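Local atomic coordinates of IclR family transcriptional regulator (Brucella abortus, PDB entry 5WHM), a protein that probably binds operator DNA through a helix-turn-helix domain as an IclR-type transcriptional repressor. Residues 28-33 / 62-66. Numbering follows the deposited sequence.
Sequences RGLEVL and LTHTL. With ACY (acetic acid), chain K.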
loop_
_atom_site.group_PDB
_atom_site.type_symbol
_atom_site.label_atom_id
_atom_site.label_comp_id
_atom_site.label_asym_id
_atom_site.label_seq_id
_atom_site.Cartn_x
_atom_site.Cartn_y
_atom_site.Cartn_z
ATOM N N ARG C 28 -1.439 -4.339 19.514
ATOM C CA ARG C 28 -0.059 -4.795 19.640
ATOM C C ARG C 28 0.447 -5.384 18.327
ATOM O O ARG C 28 1.610 -5.189 17.958
ATOM C CB ARG C 28 0.059 -5.830 20.760
ATOM C CG ARG C 28 -0.072 -5.290 22.191
ATOM C CD ARG C 28 0.001 -6.483 23.164
ATOM N NE ARG C 28 0.001 -5.960 24.521
ATOM C CZ ARG C 28 -0.019 -6.705 25.614
ATOM N NH1 ARG C 28 -0.057 -8.032 25.514
ATOM N NH2 ARG C 28 -0.008 -6.112 26.787
ATOM N N GLY C 29 -0.399 -6.145 17.629
ATOM C CA GLY C 29 0.001 -6.675 16.331
ATOM C C GLY C 29 0.239 -5.591 15.294
ATOM O O GLY C 29 1.178 -5.680 14.498
ATOM N N LEU C 30 -0.610 -4.556 15.276
ATOM C CA LEU C 30 -0.381 -3.478 14.307
ATOM C C LEU C 30 0.869 -2.681 14.661
ATOM O O LEU C 30 1.591 -2.225 13.761
ATOM C CB LEU C 30 -1.590 -2.554 14.237
ATOM C CG LEU C 30 -2.780 -3.238 13.547
ATOM C CD1 LEU C 30 -4.049 -2.492 13.866
ATOM C CD2 LEU C 30 -2.573 -3.237 12.056
ATOM N N GLU C 31 1.151 -2.528 15.957
ATOM C CA GLU C 31 2.400 -1.898 16.379
ATOM C C GLU C 31 3.614 -2.712 15.917
ATOM O O GLU C 31 4.639 -2.139 15.528
ATOM C CB GLU C 31 2.377 -1.749 17.895
ATOM C CG GLU C 31 3.061 -0.548 18.458
ATOM C CD GLU C 31 2.683 0.790 17.787
ATOM O OE1 GLU C 31 1.491 1.112 17.606
ATOM O OE2 GLU C 31 3.610 1.533 17.456
ATOM N N VAL C 32 3.527 -4.048 15.959
ATOM C CA VAL C 32 4.575 -4.891 15.379
ATOM C C VAL C 32 4.730 -4.605 13.881
ATOM O O VAL C 32 5.842 -4.423 13.379
ATOM C CB VAL C 32 4.271 -6.389 15.629
ATOM C CG1 VAL C 32 5.157 -7.292 14.720
ATOM C CG2 VAL C 32 4.456 -6.754 17.127
ATOM N N LEU C 33 3.623 -4.586 13.139
ATOM C CA LEU C 33 3.737 -4.324 11.701
ATOM C C LEU C 33 4.307 -2.936 11.428
ATOM O O LEU C 33 5.029 -2.749 10.442
ATOM C CB LEU C 33 2.379 -4.460 11.014
ATOM C CG LEU C 33 1.833 -5.885 10.923
ATOM C CD1 LEU C 33 0.378 -5.838 10.427
ATOM C CD2 LEU C 33 2.745 -6.722 9.991
ATOM N N LEU C 62 2.679 -12.737 18.313
ATOM C CA LEU C 62 2.181 -11.831 17.279
ATOM C C LEU C 62 2.816 -12.120 15.921
ATOM O O LEU C 62 2.105 -12.211 14.902
ATOM C CB LEU C 62 2.422 -10.372 17.700
ATOM C CG LEU C 62 1.694 -9.992 18.992
ATOM C CD1 LEU C 62 2.246 -8.669 19.577
ATOM C CD2 LEU C 62 0.205 -9.917 18.698
ATOM N N THR C 63 4.146 -12.287 15.885
ATOM C CA THR C 63 4.797 -12.564 14.610
ATOM C C THR C 63 4.417 -13.942 14.081
ATOM O O THR C 63 4.226 -14.100 12.872
ATOM C CB THR C 63 6.327 -12.425 14.701
ATOM O OG1 THR C 63 6.838 -13.271 15.720
ATOM C CG2 THR C 63 6.784 -10.948 15.003
ATOM N N HIS C 64 4.313 -14.950 14.959
ATOM C CA HIS C 64 3.841 -16.268 14.518
ATOM C C HIS C 64 2.481 -16.158 13.844
ATOM O O HIS C 64 2.254 -16.724 12.763
ATOM C CB HIS C 64 3.762 -17.229 15.708
ATOM C CG HIS C 64 2.987 -18.480 15.416
ATOM N ND1 HIS C 64 3.545 -19.556 14.765
ATOM C CD2 HIS C 64 1.701 -18.821 15.683
ATOM C CE1 HIS C 64 2.639 -20.520 14.654
ATOM N NE2 HIS C 64 1.515 -20.106 15.218
ATOM N N THR C 65 1.557 -15.428 14.484
ATOM C CA THR C 65 0.235 -15.208 13.904
ATOM C C THR C 65 0.324 -14.503 12.544
ATOM O O THR C 65 -0.357 -14.885 11.581
ATOM C CB THR C 65 -0.590 -14.391 14.906
ATOM O OG1 THR C 65 -0.634 -15.127 16.121
ATOM C CG2 THR C 65 -2.023 -14.108 14.404
ATOM N N LEU C 66 1.124 -13.437 12.462
ATOM C CA LEU C 66 1.212 -12.669 11.222
ATOM C C LEU C 66 1.799 -13.520 10.095
ATOM O O LEU C 66 1.377 -13.403 8.939
ATOM C CB LEU C 66 2.042 -11.384 11.463
ATOM C CG LEU C 66 1.332 -10.383 12.381
ATOM C CD1 LEU C 66 2.317 -9.267 12.898
ATOM C CD2 LEU C 66 0.144 -9.749 11.649
HETATM C C ACY K . -0.771 -10.775 22.609
HETATM O O ACY K . -0.943 -9.714 23.232
HETATM O OXT ACY K . -0.054 -11.795 22.844
HETATM C CH3 ACY K . -1.589 -10.798 21.404
#
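V32 sets its two methyl groups against three residues of helix 56-69, L62, T63 and L66. CG2 of V32 lies 3.8 Å from CD1 of L62. CG1 of V32, which a chi1 of 165° swings opposite the backbone N, meets CD1 of L66 at 3.9 Å and also touches CG2 of T63. L62 forks over the start of the segment: its CD1 packs on CB of R28, and its CD2 comes within 4.0 Å of the backbone N of G29. With no side chain at G29, L62 and L66 reach the main chain itself, and here the CA atoms of G29 and L62 are 5.7 Å apart. The two helix segments cross at -79°, joining helix 24-33 to helix 56-69 in the core of the IclR helix-turn-helix domain; I48 of helix 45-52 adds to the packing on V32 and T63. Farther along, CD1 of L66 also touches CD2 of L33 at 3.9 Å, and L72 of strand 72-74 touches both leucines. T63 turns CG2 to V32, while its OG1 hydrogen-bonds to OD1 of N45 and to the carbonyl O of V59. From CB, the extended R28 chain leads away from L62, and NH1 of R28 donates a hydrogen bond of 3.0 Å to O of an acetic acid molecule, probably from the crystallisation liquor, whose O sits at the guanidinium edge, near its plane, and whose methyl packs against CD2 of L62.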